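PDB 6CJ7: serpin-12 from Manduca sexta, which probably inhibits serine proteases as a serpin and controls the prophenoloxidase activation system in larval hemolymph. Local coordinates for residues Ala212-Val224 with Ile235-Leu248. Numbering follows the deposited sequence.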
ATOM      1  N   ALA A 212       8.770  18.122 -12.167  1.00 26.63           N
ATOM      2  CA  ALA A 212       9.830  17.163 -12.440  1.00 27.84           C
ATOM      3  C   ALA A 212      11.167  17.784 -12.081  1.00 30.67           C
ATOM      4  O   ALA A 212      11.297  19.004 -11.961  1.00 31.61           O
ATOM      5  CB  ALA A 212       9.831  16.719 -13.909  1.00 29.93           C
ATOM      6  N   GLY A 213      12.161  16.923 -11.912  1.00 30.46           N
ATOM      7  CA  GLY A 213      13.496  17.399 -11.618  1.00 33.09           C
ATOM      8  C   GLY A 213      14.433  16.233 -11.410  1.00 34.55           C
ATOM      9  O   GLY A 213      14.111  15.087 -11.725  1.00 33.66           O
ATOM     10  N   THR A 214      15.613  16.550 -10.893  1.00 39.79           N
ATOM     11  CA  THR A 214      16.611  15.556 -10.521  1.00 38.73           C
ATOM     12  C   THR A 214      16.905  15.728  -9.042  1.00 44.46           C
ATOM     13  O   THR A 214      17.324  16.809  -8.614  1.00 50.92           O
ATOM     14  CB  THR A 214      17.894  15.712 -11.341  1.00 45.69           C
ATOM     15  OG1 THR A 214      17.587  15.634 -12.739  1.00 50.20           O
ATOM     16  CG2 THR A 214      18.883  14.614 -10.983  1.00 45.21           C
ATOM     17  N   HIS A 215      16.686  14.671  -8.266  1.00 45.23           N
ATOM     18  CA  HIS A 215      16.992  14.685  -6.838  1.00 48.23           C
ATOM     19  C   HIS A 215      18.412  14.164  -6.659  1.00 50.66           C
ATOM     20  O   HIS A 215      18.644  12.952  -6.653  1.00 46.19           O
ATOM     21  CB  HIS A 215      15.983  13.848  -6.062  1.00 46.74           C
ATOM     22  CG  HIS A 215      15.998  14.104  -4.587  1.00 57.28           C
ATOM     23  ND1 HIS A 215      15.866  15.368  -4.052  1.00 63.02           N
ATOM     24  CD2 HIS A 215      16.135  13.263  -3.535  1.00 58.23           C
ATOM     25  CE1 HIS A 215      15.915  15.294  -2.735  1.00 62.31           C
ATOM     26  NE2 HIS A 215      16.081  14.027  -2.395  1.00 62.99           N
ATOM     27  N   LYS A 216      19.372  15.080  -6.517  1.00 56.99           N
ATOM     28  CA  LYS A 216      20.765  14.658  -6.403  1.00 64.50           C
ATOM     29  C   LYS A 216      21.063  13.855  -5.143  1.00 62.50           C
ATOM     30  O   LYS A 216      21.818  12.871  -5.244  1.00 61.86           O
ATOM     31  CB  LYS A 216      21.706  15.867  -6.506  1.00 72.08           C
ATOM     32  CG  LYS A 216      21.896  16.388  -7.925  1.00 72.85           C
ATOM     33  CD  LYS A 216      22.451  15.331  -8.897  1.00 74.34           C
ATOM     34  CE  LYS A 216      23.556  14.460  -8.297  1.00 79.51           C
ATOM     35  NZ  LYS A 216      23.787  13.235  -9.116  1.00 78.47           N
ATOM     36  N   PRO A 217      20.540  14.192  -3.957  1.00 62.38           N
ATOM     37  CA  PRO A 217      20.731  13.294  -2.803  1.00 63.49           C
ATOM     38  C   PRO A 217      20.261  11.869  -3.054  1.00 67.92           C
ATOM     39  O   PRO A 217      20.667  10.962  -2.313  1.00 68.60           O
ATOM     40  CB  PRO A 217      19.919  13.965  -1.683  1.00 61.22           C
ATOM     41  CG  PRO A 217      19.205  15.117  -2.314  1.00 62.69           C
ATOM     42  CD  PRO A 217      19.960  15.480  -3.540  1.00 63.23           C
ATOM     43  N   ALA A 218      19.434  11.638  -4.072  1.00 67.74           N
ATOM     44  CA  ALA A 218      18.985  10.302  -4.430  1.00 64.99           C
ATOM     45  C   ALA A 218      19.588   9.788  -5.729  1.00 65.98           C
ATOM     46  O   ALA A 218      19.385   8.613  -6.056  1.00 70.48           O
ATOM     47  CB  ALA A 218      17.451  10.268  -4.540  1.00 60.66           C
ATOM     48  N   MET A 219      20.318  10.624  -6.468  1.00 58.87           N
ATOM     49  CA  MET A 219      20.880  10.274  -7.773  1.00 59.82           C
ATOM     50  C   MET A 219      19.805   9.700  -8.698  1.00 53.99           C
ATOM     51  O   MET A 219      19.919   8.584  -9.217  1.00 49.78           O
ATOM     52  CB  MET A 219      22.048   9.294  -7.631  1.00 67.41           C
ATOM     53  CG  MET A 219      23.166   9.756  -6.709  1.00 78.32           C
ATOM     54  SD  MET A 219      24.723   8.906  -7.069  1.00 88.25           S
ATOM     55  CE  MET A 219      24.597   7.454  -6.014  1.00 81.59           C
ATOM     56  N   ALA A 220      18.750  10.488  -8.907  1.00 40.66           N
ATOM     57  CA  ALA A 220      17.580   9.965  -9.596  1.00 37.11           C
ATOM     58  C   ALA A 220      16.791  11.098 -10.236  1.00 36.17           C
ATOM     59  O   ALA A 220      16.800  12.231  -9.752  1.00 40.64           O
ATOM     60  CB  ALA A 220      16.683   9.179  -8.639  1.00 33.64           C
ATOM     61  N   LYS A 221      16.106  10.768 -11.326  1.00 33.43           N
ATOM     62  CA  LYS A 221      15.147  11.671 -11.940  1.00 31.34           C
ATOM     63  C   LYS A 221      13.771  11.422 -11.340  1.00 26.15           C
ATOM     64  O   LYS A 221      13.438  10.301 -10.954  1.00 25.29           O
ATOM     65  CB  LYS A 221      15.083  11.467 -13.453  1.00 29.61           C
ATOM     66  CG  LYS A 221      16.314  11.870 -14.216  1.00 35.68           C
ATOM     67  CD  LYS A 221      16.150  11.451 -15.669  1.00 39.05           C
ATOM     68  CE  LYS A 221      17.357  11.838 -16.505  1.00 45.26           C
ATOM     69  NZ  LYS A 221      17.107  11.596 -17.952  1.00 49.14           N
ATOM     70  N   VAL A 222      12.962  12.481 -11.278  1.00 26.18           N
ATOM     71  CA  VAL A 222      11.634  12.444 -10.678  1.00 25.99           C
ATOM     72  C   VAL A 222      10.647  13.099 -11.636  1.00 24.20           C
ATOM     73  O   VAL A 222      10.921  14.184 -12.154  1.00 25.89           O
ATOM     74  CB  VAL A 222      11.607  13.179  -9.323  1.00 30.85           C
ATOM     75  CG1 VAL A 222      10.189  13.197  -8.737  1.00 32.15           C
ATOM     76  CG2 VAL A 222      12.594  12.548  -8.347  1.00 32.06           C
ATOM     77  N   VAL A 223       9.493  12.463 -11.852  1.00 24.15           N
ATOM     78  CA  VAL A 223       8.359  13.123 -12.501  1.00 23.80           C
ATOM     79  C   VAL A 223       7.101  12.854 -11.676  1.00 21.72           C
ATOM     80  O   VAL A 223       6.941  11.771 -11.103  1.00 21.31           O
ATOM     81  CB  VAL A 223       8.192  12.678 -13.977  1.00 26.36           C
ATOM     82  CG1 VAL A 223       7.690  11.252 -14.098  1.00 24.85           C
ATOM     83  CG2 VAL A 223       7.274  13.647 -14.726  1.00 29.47           C
ATOM     84  N   VAL A 224       6.232  13.863 -11.580  1.00 23.62           N
ATOM     85  CA  VAL A 224       4.973  13.786 -10.843  1.00 22.31           C
ATOM     86  C   VAL A 224       3.838  13.804 -11.858  1.00 22.30           C
ATOM     87  O   VAL A 224       3.656  14.801 -12.575  1.00 24.79           O
ATOM     88  CB  VAL A 224       4.823  14.952  -9.855  1.00 26.22           C
ATOM     89  CG1 VAL A 224       3.481  14.870  -9.138  1.00 23.41           C
ATOM     90  CG2 VAL A 224       5.986  14.984  -8.862  1.00 25.40           C
ATOM     91  N   ILE A 235       4.127   9.336  -8.506  1.00 18.42           N
ATOM     92  CA  ILE A 235       5.467   9.889  -8.428  1.00 19.12           C
ATOM     93  C   ILE A 235       6.409   8.785  -8.875  1.00 19.63           C
ATOM     94  O   ILE A 235       6.447   7.706  -8.274  1.00 20.32           O
ATOM     95  CB  ILE A 235       5.781  10.383  -7.009  1.00 20.41           C
ATOM     96  CG1 ILE A 235       4.764  11.460  -6.611  1.00 21.17           C
ATOM     97  CG2 ILE A 235       7.213  10.931  -6.937  1.00 23.66           C
ATOM     98  CD1 ILE A 235       4.828  11.856  -5.148  1.00 24.37           C
ATOM     99  N   VAL A 236       7.119   9.018  -9.972  1.00 19.76           N
ATOM    100  CA  VAL A 236       7.984   8.009 -10.573  1.00 20.11           C
ATOM    101  C   VAL A 236       9.421   8.468 -10.408  1.00 21.70           C
ATOM    102  O   VAL A 236       9.761   9.612 -10.741  1.00 21.85           O
ATOM    103  CB  VAL A 236       7.637   7.776 -12.052  1.00 20.99           C
ATOM    104  CG1 VAL A 236       8.515   6.666 -12.633  1.00 20.90           C
ATOM    105  CG2 VAL A 236       6.159   7.449 -12.201  1.00 28.12           C
ATOM    106  N   VAL A 237      10.262   7.582  -9.876  1.00 22.30           N
ATOM    107  CA  VAL A 237      11.624   7.930  -9.509  1.00 22.51           C
ATOM    108  C   VAL A 237      12.541   6.932 -10.195  1.00 24.13           C
ATOM    109  O   VAL A 237      12.396   5.716 -10.009  1.00 25.07           O
ATOM    110  CB  VAL A 237      11.818   7.915  -7.982  1.00 22.33           C
ATOM    111  CG1 VAL A 237      13.141   8.548  -7.622  1.00 27.83           C
ATOM    112  CG2 VAL A 237      10.670   8.652  -7.290  1.00 23.88           C
ATOM    113  N   LEU A 238      13.468   7.445 -10.997  1.00 24.50           N
ATOM    114  CA  LEU A 238      14.263   6.633 -11.900  1.00 25.44           C
ATOM    115  C   LEU A 238      15.741   6.811 -11.563  1.00 31.01           C
ATOM    116  O   LEU A 238      16.259   7.932 -11.670  1.00 34.83           O
ATOM    117  CB  LEU A 238      13.984   7.050 -13.339  1.00 26.79           C
ATOM    118  CG  LEU A 238      14.645   6.329 -14.501  1.00 28.40           C
ATOM    119  CD1 LEU A 238      14.209   4.889 -14.579  1.00 29.19           C
ATOM    120  CD2 LEU A 238      14.311   7.061 -15.803  1.00 32.71           C
ATOM    121  N   PRO A 239      16.462   5.758 -11.163  1.00 30.73           N
ATOM    122  CA  PRO A 239      17.876   5.921 -10.829  1.00 34.55           C
ATOM    123  C   PRO A 239      18.667   6.350 -12.046  1.00 39.02           C
ATOM    124  O   PRO A 239      18.385   5.956 -13.178  1.00 37.29           O
ATOM    125  CB  PRO A 239      18.296   4.521 -10.357  1.00 34.75           C
ATOM    126  CG  PRO A 239      17.058   3.769 -10.147  1.00 29.04           C
ATOM    127  CD  PRO A 239      15.999   4.362 -11.036  1.00 29.93           C
ATOM    128  N   LEU A 240      19.665   7.190 -11.803  1.00 44.86           N
ATOM    129  CA  LEU A 240      20.606   7.507 -12.855  1.00 51.84           C
ATOM    130  C   LEU A 240      21.530   6.315 -13.103  1.00 53.79           C
ATOM    131  O   LEU A 240      21.582   5.359 -12.323  1.00 51.78           O
ATOM    132  CB  LEU A 240      21.420   8.757 -12.499  1.00 57.78           C
ATOM    133  CG  LEU A 240      20.569   9.959 -12.081  1.00 57.17           C
ATOM    134  CD1 LEU A 240      21.451  11.096 -11.587  1.00 63.45           C
ATOM    135  CD2 LEU A 240      19.678  10.414 -13.225  1.00 46.98           C
ATOM    136  N   LYS A 241      22.268   6.382 -14.222  1.00 59.43           N
ATOM    137  CA  LYS A 241      23.162   5.293 -14.608  1.00 62.00           C
ATOM    138  C   LYS A 241      24.109   4.902 -13.484  1.00 63.99           C
ATOM    139  O   LYS A 241      24.443   3.723 -13.336  1.00 61.40           O
ATOM    140  CB  LYS A 241      23.956   5.705 -15.848  1.00 63.69           C
ATOM    141  CG  LYS A 241      24.504   7.136 -15.784  1.00 65.44           C
ATOM    142  CD  LYS A 241      25.627   7.360 -16.794  1.00 69.55           C
ATOM    143  CE  LYS A 241      25.978   8.837 -16.934  1.00 71.45           C
ATOM    144  NZ  LYS A 241      26.980   9.316 -15.947  1.00 74.96           N
ATOM    145  N   SER A 242      24.540   5.873 -12.676  1.00 67.70           N
ATOM    146  CA  SER A 242      25.503   5.652 -11.605  1.00 70.14           C
ATOM    147  C   SER A 242      24.918   4.918 -10.408  1.00 67.32           C
ATOM    148  O   SER A 242      25.668   4.613  -9.472  1.00 71.52           O
ATOM    149  CB  SER A 242      26.073   6.995 -11.145  1.00 73.05           C
ATOM    150  OG  SER A 242      25.031   7.872 -10.743  1.00 72.57           O
ATOM    151  N   SER A 243      23.621   4.624 -10.397  1.00 59.33           N
ATOM    152  CA  SER A 243      22.987   4.065  -9.211  1.00 54.98           C
ATOM    153  C   SER A 243      22.069   2.921  -9.627  1.00 52.03           C
ATOM    154  O   SER A 243      22.042   2.502 -10.788  1.00 54.63           O
ATOM    155  CB  SER A 243      22.230   5.154  -8.441  1.00 55.85           C
ATOM    156  OG  SER A 243      21.755   4.653  -7.205  1.00 55.02           O
ATOM    157  N   ASN A 244      21.314   2.412  -8.654  1.00 46.10           N
ATOM    158  CA  ASN A 244      20.353   1.345  -8.883  1.00 41.76           C
ATOM    159  C   ASN A 244      19.160   1.551  -7.957  1.00 39.04           C
ATOM    160  O   ASN A 244      19.209   2.335  -7.005  1.00 40.02           O
ATOM    161  CB  ASN A 244      20.980  -0.029  -8.657  1.00 40.79           C
ATOM    162  CG  ASN A 244      21.383  -0.241  -7.220  1.00 44.23           C
ATOM    163  OD1 ASN A 244      20.553  -0.560  -6.373  1.00 43.35           O
ATOM    164  ND2 ASN A 244      22.665  -0.043  -6.930  1.00 50.60           N
ATOM    165  N   VAL A 245      18.088   0.805  -8.238  1.00 36.45           N
ATOM    166  CA  VAL A 245      16.795   1.091  -7.631  1.00 32.81           C
ATOM    167  C   VAL A 245      16.753   0.727  -6.152  1.00 28.68           C
ATOM    168  O   VAL A 245      15.999   1.336  -5.388  1.00 33.71           O
ATOM    169  CB  VAL A 245      15.691   0.378  -8.441  1.00 37.60           C
ATOM    170  CG1 VAL A 245      15.810  -1.140  -8.323  1.00 42.45           C
ATOM    171  CG2 VAL A 245      14.324   0.865  -8.035  1.00 38.09           C
ATOM    172  N   ASP A 246      17.566  -0.231  -5.707  1.00 33.61           N
ATOM    173  CA  ASP A 246      17.528  -0.557  -4.290  1.00 34.59           C
ATOM    174  C   ASP A 246      18.335   0.429  -3.454  1.00 33.79           C
ATOM    175  O   ASP A 246      17.915   0.770  -2.340  1.00 32.91           O
ATOM    176  CB  ASP A 246      17.986  -2.001  -4.099  1.00 41.30           C
ATOM    177  CG  ASP A 246      16.893  -2.987  -4.478  1.00 47.46           C
ATOM    178  OD1 ASP A 246      15.776  -2.880  -3.907  1.00 46.78           O
ATOM    179  OD2 ASP A 246      17.129  -3.832  -5.368  1.00 52.04           O
ATOM    180  N   ALA A 247      19.454   0.922  -3.981  1.00 36.96           N
ATOM    181  CA  ALA A 247      20.146   2.046  -3.358  1.00 37.69           C
ATOM    182  C   ALA A 247      19.232   3.259  -3.278  1.00 37.40           C
ATOM    183  O   ALA A 247      19.142   3.925  -2.239  1.00 37.67           O
ATOM    184  CB  ALA A 247      21.411   2.386  -4.144  1.00 41.80           C
ATOM    185  N   LEU A 248      18.537   3.552  -4.377  1.00 34.50           N
ATOM    186  CA  LEU A 248      17.576   4.650  -4.390  1.00 30.14           C
ATOM    187  C   LEU A 248      16.528   4.476  -3.303  1.00 30.22           C
ATOM    188  O   LEU A 248      16.262   5.400  -2.523  1.00 32.31           O
ATOM    189  CB  LEU A 248      16.920   4.732  -5.770  1.00 31.93           C
ATOM    190  CG  LEU A 248      15.709   5.648  -5.895  1.00 35.22           C
ATOM    191  CD1 LEU A 248      16.124   7.085  -5.631  1.00 35.12           C
ATOM    192  CD2 LEU A 248      15.084   5.503  -7.275  1.00 34.18           C
TER
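Strands 220-224 and 235-239 run antiparallel at 162°, joined by backbone hydrogen bonds, N-H to O both ways, between K221 and L238 and between V223 and V236. The ladder gains one more rung where L240 N reaches M219 O at 2.9 Å, an almost straight bond (174° at the hydrogen) whose donor is tilted from the carbonyl plane. Side chains then sort by strand alternation. On one face, V237 CG1, swung anti to the backbone N, lies 3.7 Å from A220 CB and also meets V222 CG2. L248, from the first turn of the helix after the strand, brings CD1 against this same A220 methyl and to 3.6 Å from A218 CB; helix 254-260 covers V222 and I235 further along. The hairpin belongs to the serpin fold's sheet B, continued past 235-239 by strand 359-365. M219 and A220 both face H215 in a G1 bulge, which closes the tight turn from strand 212-215. On the other face V223 CG1 rests 4.0 Å from V236 CB, the two valines side by side. L240 CG lies 3.2 Å from M219 O, with CD1 near M219 C. The L240 side chain crosses that of K221 at about a right angle, CD2 3.8 Å from K221 CG, while the lysine's NZ runs on to Y352 O. An alanine here would keep the N-H bond but probably strip the isobutyl cover from the M219 peptide and leave K221 CG without its CD2 neighbour. Beyond it, M219 bends at chi3 (-89°), laying CE 4.1 Å from S243 CB.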